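Local coordinates for protein stress response kinase A (Escherichia coli, PDB 1ZYL) that phosphorylates itself and protein substrates on serine and threonine using ATP, and probably protects cells against stress linked to reactive oxygen species, at residues A74-N79 with G136-F141; G126-R131 with D211-V216; D65-E70 with Q93-H98. All coordinates share one frame; numbering follows the deposited sequence.

Interaction 1: residues A74-N79 with G136-F141; sequences ALQLVN and GRKQLF
Gln76 meets Lys138 and Gln139 where the C-terminal end of helix 64-79 reaches the loop that follows helix 119-136. In this kinase-like fold helix 64-79 is probably the counterpart of helix αC of protein kinases and the loop belongs to the C-terminal lobe, which makes this a surface contact between the lobes. Along the helix, Leu75 turns from the loop and rests on Ala86. Gln76 points toward the 136-141 loop. Its CG stands anti to the backbone N (chi1 169°) and the chain runs on extended, which carries the amide across. A glutamine suits this place because its amide offers an acceptor on one side: OE1 takes a hydrogen bond from NH1 of Arg197, leaving NE2 to lie against the aliphatic part of Lys138, 3.4 Å from its CD. The Gln76 and Lys138 chains pass at a slant. Gln139 comes close only with its own amide oxygen, Gln76 OE1 to Gln139 OE1 measuring 4.2 Å; both atoms are acceptors, so the approach is a plain contact. Arg197 joins the two sides, since its NH2 also binds the backbone O of Gln139. Next comes Leu77, buried and apolar, which packs on Met132 and Thr135 of helix 119-136, while Val78 again contacts Ala86. A lysine suits the exposed position 138: its CD lies against the amide while the charge is carried past. NZ makes a salt bridge to Asp80 OD2, just beyond the helix, and stays 3.9 Å from Gln76 NE2.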
loop_
_atom_site.group_PDB
_atom_site.type_symbol
_atom_site.label_atom_id
_atom_site.label_comp_id
_atom_site.label_asym_id
_atom_site.label_seq_id
_atom_site.Cartn_x
_atom_site.Cartn_y
_atom_site.Cartn_z
ATOM N N ALA A 74 -1.068 -11.976 -8.449
ATOM C CA ALA A 74 -1.097 -11.170 -9.665
ATOM C C ALA A 74 -1.387 -12.025 -10.889
ATOM O O ALA A 74 -2.231 -11.681 -11.711
ATOM C CB ALA A 74 0.228 -10.452 -9.853
ATOM N N LEU A 75 -0.685 -13.148 -11.000
ATOM C CA LEU A 75 -0.853 -14.043 -12.135
ATOM C C LEU A 75 -2.267 -14.603 -12.193
ATOM O O LEU A 75 -2.877 -14.636 -13.258
ATOM C CB LEU A 75 0.153 -15.189 -12.057
ATOM C CG LEU A 75 0.609 -15.734 -13.412
ATOM C CD1 LEU A 75 1.771 -14.881 -13.925
ATOM C CD2 LEU A 75 1.032 -17.196 -13.273
ATOM N N GLN A 76 -2.786 -15.046 -11.050
ATOM C CA GLN A 76 -4.141 -15.592 -10.986
ATOM C C GLN A 76 -5.157 -14.505 -11.315
ATOM O O GLN A 76 -6.107 -14.729 -12.066
ATOM C CB GLN A 76 -4.423 -16.161 -9.592
ATOM C CG GLN A 76 -5.887 -16.516 -9.349
ATOM C CD GLN A 76 -6.099 -17.359 -8.100
ATOM O OE1 GLN A 76 -5.365 -17.238 -7.115
ATOM N NE2 GLN A 76 -7.120 -18.207 -8.130
ATOM N N LEU A 77 -4.942 -13.325 -10.750
ATOM C CA LEU A 77 -5.823 -12.189 -10.974
ATOM C C LEU A 77 -5.959 -11.902 -12.478
ATOM O O LEU A 77 -7.036 -11.535 -12.959
ATOM C CB LEU A 77 -5.258 -10.969 -10.242
ATOM C CG LEU A 77 -6.209 -10.066 -9.455
ATOM C CD1 LEU A 77 -7.155 -10.908 -8.627
ATOM C CD2 LEU A 77 -5.400 -9.129 -8.555
ATOM N N VAL A 78 -4.865 -12.067 -13.215
ATOM C CA VAL A 78 -4.884 -11.833 -14.655
ATOM C C VAL A 78 -5.823 -12.860 -15.278
ATOM O O VAL A 78 -6.658 -12.523 -16.119
ATOM C CB VAL A 78 -3.474 -12.001 -15.273
ATOM C CG1 VAL A 78 -3.495 -11.641 -16.738
ATOM C CG2 VAL A 78 -2.488 -11.128 -14.551
ATOM N N ASN A 79 -5.679 -14.112 -14.854
ATOM C CA ASN A 79 -6.515 -15.204 -15.346
ATOM C C ASN A 79 -8.010 -14.884 -15.262
ATOM O O ASN A 79 -8.756 -15.146 -16.203
ATOM C CB ASN A 79 -6.248 -16.484 -14.547
ATOM C CG ASN A 79 -5.593 -17.573 -15.378
ATOM O OD1 ASN A 79 -4.365 -17.618 -15.518
ATOM N ND2 ASN A 79 -6.415 -18.454 -15.946
ATOM N N GLY A 136 -9.257 -12.766 -4.941
ATOM C CA GLY A 136 -8.586 -12.682 -3.663
ATOM C C GLY A 136 -9.204 -13.504 -2.556
ATOM O O GLY A 136 -8.516 -13.856 -1.601
ATOM N N ARG A 137 -10.490 -13.819 -2.648
ATOM C CA ARG A 137 -11.084 -14.605 -1.576
ATOM C C ARG A 137 -10.883 -16.111 -1.729
ATOM O O ARG A 137 -11.090 -16.857 -0.772
ATOM C CB ARG A 137 -12.575 -14.282 -1.405
ATOM C CG ARG A 137 -13.438 -14.370 -2.654
ATOM C CD ARG A 137 -14.907 -14.261 -2.262
ATOM N NE ARG A 137 -15.098 -13.303 -1.176
ATOM C CZ ARG A 137 -15.126 -11.979 -1.319
ATOM N NH1 ARG A 137 -14.990 -11.418 -2.516
ATOM N NH2 ARG A 137 -15.260 -11.211 -0.247
ATOM N N LYS A 138 -10.456 -16.551 -2.910
ATOM C CA LYS A 138 -10.234 -17.973 -3.148
ATOM C C LYS A 138 -9.289 -18.646 -2.130
ATOM O O LYS A 138 -9.497 -19.801 -1.750
ATOM C CB LYS A 138 -9.744 -18.178 -4.579
ATOM C CG LYS A 138 -10.804 -17.799 -5.625
ATOM C CD LYS A 138 -10.288 -17.954 -7.042
ATOM C CE LYS A 138 -11.317 -17.506 -8.061
ATOM N NZ LYS A 138 -10.787 -17.593 -9.459
ATOM N N GLN A 139 -8.256 -17.931 -1.697
ATOM C CA GLN A 139 -7.320 -18.434 -0.690
ATOM C C GLN A 139 -6.576 -17.272 -0.060
ATOM O O GLN A 139 -6.540 -16.182 -0.621
ATOM C CB GLN A 139 -6.329 -19.447 -1.273
ATOM C CG GLN A 139 -5.842 -19.147 -2.662
ATOM C CD GLN A 139 -4.907 -20.219 -3.176
ATOM O OE1 GLN A 139 -4.740 -20.384 -4.386
ATOM N NE2 GLN A 139 -4.284 -20.953 -2.255
ATOM N N LEU A 140 -6.003 -17.516 1.115
ATOM C CA LEU A 140 -5.284 -16.498 1.878
ATOM C C LEU A 140 -3.768 -16.630 1.849
ATOM O O LEU A 140 -3.224 -17.732 1.820
ATOM C CB LEU A 140 -5.732 -16.549 3.340
ATOM C CG LEU A 140 -6.885 -15.692 3.862
ATOM C CD1 LEU A 140 -7.771 -15.197 2.740
ATOM C CD2 LEU A 140 -7.670 -16.505 4.846
ATOM N N PHE A 141 -3.076 -15.501 1.875
ATOM C CA PHE A 141 -1.623 -15.542 1.907
ATOM C C PHE A 141 -1.246 -16.385 3.133
ATOM O O PHE A 141 -2.064 -16.602 4.032
ATOM C CB PHE A 141 -1.061 -14.122 2.031
ATOM C CG PHE A 141 -1.239 -13.289 0.788
ATOM C CD1 PHE A 141 -1.692 -11.979 0.873
ATOM C CD2 PHE A 141 -0.932 -13.810 -0.470
ATOM C CE1 PHE A 141 -1.838 -11.197 -0.276
ATOM C CE2 PHE A 141 -1.074 -13.030 -1.639
ATOM C CZ PHE A 141 -1.525 -11.726 -1.539
#

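Interaction 2: residues G126-R131 with D211-V216; sequences GRYLGR and DGPMFV
Tyr128 and Leu129 of the helical segment face Pro213 and Phe215 of strand 213-215, the two axes passing 9.5 Å apart at 45°, with CA of Tyr128 7.9 Å from CA of Pro213. Tyr128 serves both strand residues. The edge of its ring meets the proline, CD1 lying 3.8 Å from Pro213 CD, and its CB touches the edge of the Phe215 ring, 3.9 Å from CE1. Pro213, rigid and apolar, packs against helix 119-136, where it also meets Ala124 and Val125. Phe215 has CG anti to its carbonyl carbon (chi1 -56°), a torsion that sends the ring across to the helix. There the Leu129 and Phe215 side chains cross at about a right angle, Leu129 CD1 being 3.7 Å from Phe215 CE2. Both suit this buried site, being apolar, and the long flat ring can reach the helix. These are purely apolar contacts in the C-terminal lobe of a kinase-like fold. Strand 213-215 pairs with 207-209 in the hairpin between Asn206 and Asp217, both inferred to bind magnesium. Gly212, with phi of 130°, gives the backbone a conformation other residues rarely adopt just before the strand. Arg127 places NH1 over one face of the Tyr128 ring, toward its rim, while Arg131 makes a cation-pi contact with Phe255 and gives NH2 to the carbonyl O of Glu81.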
loop_
_atom_site.group_PDB
_atom_site.type_symbol
_atom_site.label_atom_id
_atom_site.label_comp_id
_atom_site.label_asym_id
_atom_site.label_seq_id
_atom_site.Cartn_x
_atom_site.Cartn_y
_atom_site.Cartn_z
ATOM N N GLY A 126 -14.544 0.401 -8.853
ATOM C CA GLY A 126 -15.234 -0.338 -7.813
ATOM C C GLY A 126 -15.659 -1.706 -8.307
ATOM O O GLY A 126 -15.645 -2.688 -7.559
ATOM N N ARG A 127 -16.035 -1.764 -9.579
ATOM C CA ARG A 127 -16.469 -3.007 -10.196
ATOM C C ARG A 127 -15.313 -4.009 -10.341
ATOM O O ARG A 127 -15.461 -5.176 -9.989
ATOM C CB ARG A 127 -17.099 -2.711 -11.556
ATOM C CG ARG A 127 -17.591 -3.932 -12.285
ATOM C CD ARG A 127 -18.200 -3.551 -13.618
ATOM N NE ARG A 127 -17.904 -4.550 -14.641
ATOM C CZ ARG A 127 -16.690 -4.766 -15.144
ATOM N NH1 ARG A 127 -15.654 -4.046 -14.718
ATOM N NH2 ARG A 127 -16.510 -5.708 -16.067
ATOM N N TYR A 128 -14.168 -3.558 -10.848
ATOM C CA TYR A 128 -13.012 -4.434 -11.003
ATOM C C TYR A 128 -12.492 -4.842 -9.639
ATOM O O TYR A 128 -11.956 -5.935 -9.467
ATOM C CB TYR A 128 -11.907 -3.730 -11.791
ATOM C CG TYR A 128 -12.017 -3.921 -13.287
ATOM C CD1 TYR A 128 -11.639 -2.909 -14.171
ATOM C CD2 TYR A 128 -12.481 -5.125 -13.820
ATOM C CE1 TYR A 128 -11.722 -3.093 -15.552
ATOM C CE2 TYR A 128 -12.565 -5.319 -15.195
ATOM C CZ TYR A 128 -12.184 -4.302 -16.055
ATOM O OH TYR A 128 -12.251 -4.503 -17.415
ATOM N N LEU A 129 -12.656 -3.951 -8.673
ATOM C CA LEU A 129 -12.229 -4.204 -7.304
ATOM C C LEU A 129 -13.081 -5.356 -6.752
ATOM O O LEU A 129 -12.647 -6.129 -5.897
ATOM C CB LEU A 129 -12.438 -2.934 -6.478
ATOM C CG LEU A 129 -11.308 -2.397 -5.595
ATOM C CD1 LEU A 129 -9.942 -2.730 -6.185
ATOM C CD2 LEU A 129 -11.482 -0.886 -5.458
ATOM N N GLY A 130 -14.302 -5.462 -7.266
ATOM C CA GLY A 130 -15.200 -6.509 -6.831
ATOM C C GLY A 130 -14.783 -7.830 -7.432
ATOM O O GLY A 130 -14.926 -8.878 -6.806
ATOM N N ARG A 131 -14.270 -7.789 -8.656
ATOM C CA ARG A 131 -13.824 -9.011 -9.291
ATOM C C ARG A 131 -12.470 -9.393 -8.697
ATOM O O ARG A 131 -12.117 -10.574 -8.647
ATOM C CB ARG A 131 -13.702 -8.831 -10.804
ATOM C CG ARG A 131 -13.311 -10.125 -11.522
ATOM C CD ARG A 131 -13.095 -9.937 -13.017
ATOM N NE ARG A 131 -14.337 -9.664 -13.734
ATOM C CZ ARG A 131 -14.409 -9.466 -15.046
ATOM N NH1 ARG A 131 -15.579 -9.228 -15.621
ATOM N NH2 ARG A 131 -13.310 -9.499 -15.785
ATOM N N ASP A 211 -8.622 3.955 -20.882
ATOM C CA ASP A 211 -9.914 3.366 -21.217
ATOM C C ASP A 211 -10.107 2.085 -20.406
ATOM O O ASP A 211 -10.126 0.964 -20.930
ATOM C CB ASP A 211 -10.024 3.130 -22.722
ATOM C CG ASP A 211 -10.341 4.410 -23.477
ATOM O OD1 ASP A 211 -11.453 4.947 -23.292
ATOM O OD2 ASP A 211 -9.479 4.888 -24.242
ATOM N N GLY A 212 -10.243 2.303 -19.099
ATOM C CA GLY A 212 -10.417 1.235 -18.136
ATOM C C GLY A 212 -9.427 1.432 -17.001
ATOM O O GLY A 212 -8.370 2.031 -17.203
ATOM N N PRO A 213 -9.753 0.977 -15.784
ATOM C CA PRO A 213 -8.801 1.155 -14.687
ATOM C C PRO A 213 -7.744 0.080 -14.799
ATOM O O PRO A 213 -7.981 -0.973 -15.386
ATOM C CB PRO A 213 -9.656 0.956 -13.438
ATOM C CG PRO A 213 -11.032 1.290 -13.894
ATOM C CD PRO A 213 -11.086 0.651 -15.259
ATOM N N MET A 214 -6.574 0.354 -14.244
ATOM C CA MET A 214 -5.487 -0.610 -14.250
ATOM C C MET A 214 -4.777 -0.449 -12.927
ATOM O O MET A 214 -4.185 0.597 -12.669
ATOM C CB MET A 214 -4.508 -0.331 -15.385
ATOM C CG MET A 214 -5.114 -0.433 -16.761
ATOM S SD MET A 214 -3.891 -0.032 -17.997
ATOM C CE MET A 214 -3.618 1.708 -17.638
ATOM N N PHE A 215 -4.849 -1.469 -12.082
ATOM C CA PHE A 215 -4.199 -1.398 -10.790
ATOM C C PHE A 215 -2.730 -1.758 -10.893
ATOM O O PHE A 215 -2.351 -2.730 -11.553
ATOM C CB PHE A 215 -4.920 -2.304 -9.792
ATOM C CG PHE A 215 -6.367 -1.983 -9.660
ATOM C CD1 PHE A 215 -7.290 -2.517 -10.548
ATOM C CD2 PHE A 215 -6.797 -1.053 -8.724
ATOM C CE1 PHE A 215 -8.619 -2.120 -10.511
ATOM C CE2 PHE A 215 -8.124 -0.649 -8.679
ATOM C CZ PHE A 215 -9.034 -1.181 -9.573
ATOM N N VAL A 216 -1.896 -0.952 -10.254
ATOM C CA VAL A 216 -0.469 -1.200 -10.281
ATOM C C VAL A 216 0.078 -1.266 -8.872
ATOM O O VAL A 216 -0.462 -0.641 -7.952
ATOM C CB VAL A 216 0.291 -0.088 -11.051
ATOM C CG1 VAL A 216 -0.071 -0.137 -12.513
ATOM C CG2 VAL A 216 -0.048 1.279 -10.479
#

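Interaction 3: residues D65-E70 with Q93-H98; sequences DQILEE and QTLLNH
Ile67 and Leu68 meet Leu95 through branched aliphatic chains alone, with no ring face, amide or carboxylate between them; the flat groups of the helix are turned to other partners. The carboxylate of Glu69 accepts backbone N-H groups, OE1 from Ile142 and His143 and OE2 from Arg144, whose NH1 forms a salt bridge with OE2 of Glu70, while Gln66 OE1 accepts from the N of Thr63 and NE2 donates to the O of His143. Such polar residues suit the side of the helix that faces the 142-144 loop, and the apolar ones suit the side that faces Leu95. Ile67 is the buried partner. Its CG2 stands anti to the backbone N, with CG1 beside that N (chi1 -58°), which brings the CG2 methyl forward to 3.9 Å from CG of Leu95. The same methyl lies 4.2 Å from Leu95 CD2, and Ile67 CB is equally far from Leu95 CD1, so the fork of the leucine sits against the beta-branched side chain. In the N-terminal lobe of this kinase-like fold, helix 64-79 packs beside the five-stranded antiparallel sheet. Leu95 also touches Tyr102 on strand 101-107 and Ala64 at the start of the helix, and it lies next to Leu96, whose backbone hydrogen-bonds with that of Phe103. A leucine suits position 95 because its forked apolar end can meet Ile67 while its CB meets Leu68. Leu68 comes from nearer the surface. Its CD2 reaches the base of the same leucine, 4.2 Å from Leu95 CB, and the two chains cross at about a right angle, as do those of Ile67 and Leu95.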
loop_
_atom_site.group_PDB
_atom_site.type_symbol
_atom_site.label_atom_id
_atom_site.label_comp_id
_atom_site.label_asym_id
_atom_site.label_seq_id
_atom_site.Cartn_x
_atom_site.Cartn_y
_atom_site.Cartn_z
ATOM N N ASP A 65 9.394 -16.429 -0.363
ATOM C CA ASP A 65 8.101 -17.058 -0.136
ATOM C C ASP A 65 6.969 -16.037 -0.120
ATOM O O ASP A 65 5.823 -16.376 -0.397
ATOM C CB ASP A 65 8.115 -17.812 1.192
ATOM C CG ASP A 65 9.113 -18.942 1.200
ATOM O OD1 ASP A 65 10.060 -18.897 0.385
ATOM O OD2 ASP A 65 8.960 -19.866 2.027
ATOM N N GLN A 66 7.287 -14.789 0.206
ATOM C CA GLN A 66 6.277 -13.738 0.266
ATOM C C GLN A 66 6.050 -13.067 -1.094
ATOM O O GLN A 66 4.918 -12.749 -1.464
ATOM C CB GLN A 66 6.687 -12.697 1.306
ATOM C CG GLN A 66 6.899 -13.284 2.685
ATOM C CD GLN A 66 7.259 -12.241 3.730
ATOM O OE1 GLN A 66 8.328 -11.628 3.685
ATOM N NE2 GLN A 66 6.356 -12.032 4.678
ATOM N N ILE A 67 7.132 -12.852 -1.836
ATOM C CA ILE A 67 7.037 -12.231 -3.146
ATOM C C ILE A 67 6.383 -13.225 -4.093
ATOM O O ILE A 67 5.710 -12.839 -5.047
ATOM C CB ILE A 67 8.443 -11.820 -3.666
ATOM C CG1 ILE A 67 9.083 -10.854 -2.663
ATOM C CG2 ILE A 67 8.342 -11.147 -5.033
ATOM C CD1 ILE A 67 10.512 -10.472 -2.984
ATOM N N LEU A 68 6.567 -14.511 -3.823
ATOM C CA LEU A 68 5.968 -15.535 -4.669
ATOM C C LEU A 68 4.459 -15.497 -4.524
ATOM O O LEU A 68 3.734 -15.710 -5.495
ATOM C CB LEU A 68 6.488 -16.932 -4.296
ATOM C CG LEU A 68 7.914 -17.286 -4.737
ATOM C CD1 LEU A 68 8.328 -18.621 -4.132
ATOM C CD2 LEU A 68 7.990 -17.321 -6.254
ATOM N N GLU A 69 3.993 -15.226 -3.306
ATOM C CA GLU A 69 2.563 -15.158 -3.025
ATOM C C GLU A 69 1.849 -14.048 -3.801
ATOM O O GLU A 69 0.702 -14.221 -4.217
ATOM C CB GLU A 69 2.321 -14.985 -1.526
ATOM C CG GLU A 69 2.288 -16.293 -0.757
ATOM C CD GLU A 69 2.117 -16.093 0.739
ATOM O OE1 GLU A 69 1.884 -17.083 1.461
ATOM O OE2 GLU A 69 2.225 -14.942 1.197
ATOM N N GLU A 70 2.501 -12.909 -4.001
ATOM C CA GLU A 70 1.837 -11.866 -4.759
ATOM C C GLU A 70 1.971 -12.184 -6.244
ATOM O O GLU A 70 1.036 -11.976 -7.017
ATOM C CB GLU A 70 2.408 -10.475 -4.442
ATOM C CG GLU A 70 3.871 -10.282 -4.764
ATOM C CD GLU A 70 4.182 -8.860 -5.190
ATOM O OE1 GLU A 70 3.662 -8.445 -6.245
ATOM O OE2 GLU A 70 4.939 -8.162 -4.475
ATOM N N GLN A 93 10.569 -19.490 -13.311
ATOM C CA GLN A 93 9.757 -18.690 -12.407
ATOM C C GLN A 93 9.740 -17.233 -12.833
ATOM O O GLN A 93 10.180 -16.883 -13.931
ATOM C CB GLN A 93 10.288 -18.784 -10.978
ATOM C CG GLN A 93 11.577 -18.023 -10.768
ATOM C CD GLN A 93 12.708 -18.570 -11.605
ATOM O OE1 GLN A 93 13.682 -17.869 -11.889
ATOM N NE2 GLN A 93 12.594 -19.837 -11.997
ATOM N N THR A 94 9.232 -16.392 -11.939
ATOM C CA THR A 94 9.126 -14.966 -12.191
ATOM C C THR A 94 10.024 -14.163 -11.250
ATOM O O THR A 94 10.376 -13.015 -11.537
ATOM C CB THR A 94 7.653 -14.490 -12.030
ATOM O OG1 THR A 94 7.069 -15.090 -10.867
ATOM C CG2 THR A 94 6.835 -14.876 -13.238
ATOM N N LEU A 95 10.406 -14.787 -10.141
ATOM C CA LEU A 95 11.239 -14.142 -9.128
ATOM C C LEU A 95 12.737 -14.301 -9.339
ATOM O O LEU A 95 13.379 -15.111 -8.661
ATOM C CB LEU A 95 10.905 -14.696 -7.745
ATOM C CG LEU A 95 10.877 -13.694 -6.599
ATOM C CD1 LEU A 95 11.247 -14.423 -5.308
ATOM C CD2 LEU A 95 11.819 -12.540 -6.882
ATOM N N LEU A 96 13.301 -13.526 -10.257
ATOM C CA LEU A 96 14.733 -13.610 -10.502
ATOM C C LEU A 96 15.486 -13.057 -9.291
ATOM O O LEU A 96 14.907 -12.379 -8.438
ATOM C CB LEU A 96 15.114 -12.821 -11.761
ATOM C CG LEU A 96 14.292 -13.039 -13.038
ATOM C CD1 LEU A 96 13.643 -14.427 -13.031
ATOM C CD2 LEU A 96 13.225 -11.971 -13.125
ATOM N N ASN A 97 16.778 -13.354 -9.219
ATOM C CA ASN A 97 17.613 -12.892 -8.117
ATOM C C ASN A 97 19.090 -12.763 -8.497
ATOM O O ASN A 97 19.794 -13.759 -8.671
ATOM C CB ASN A 97 17.481 -13.842 -6.927
ATOM C CG ASN A 97 18.569 -13.633 -5.900
ATOM O OD1 ASN A 97 18.625 -12.596 -5.244
ATOM N ND2 ASN A 97 19.451 -14.614 -5.764
ATOM N N HIS A 98 19.562 -11.533 -8.636
ATOM C CA HIS A 98 20.960 -11.328 -8.963
ATOM C C HIS A 98 21.668 -10.750 -7.757
ATOM O O HIS A 98 21.168 -9.826 -7.113
ATOM C CB HIS A 98 21.117 -10.387 -10.151
ATOM C CG HIS A 98 22.537 -10.207 -10.579
ATOM N ND1 HIS A 98 23.458 -11.231 -10.535
ATOM C CD2 HIS A 98 23.186 -9.141 -11.102
ATOM C CE1 HIS A 98 24.610 -10.804 -11.017
ATOM N NE2 HIS A 98 24.472 -9.540 -11.370
#

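In the fold
Helix 64-79 is shared by interactions 1 and 3, whose centres lie 15 Å apart: its earlier part packs beside the N-terminal sheet and its last turns meet the C-terminal lobe. The two contacts touch where Phe141 CE2 comes 3.4 Å from Glu69 O. Interaction 2, inside the C-terminal lobe, is centred 14 Å from interaction 1 and 24 Å from interaction 3, touching neither. It lies closest to the inferred magnesium site, the Phe215 side chain being about 7 Å from that of Asn206 and about 8 Å from that of Asp217. From the other lobe, the Ile67 side chain is about 10 Å from that of Asp217. Interaction 1 lies away from these residues.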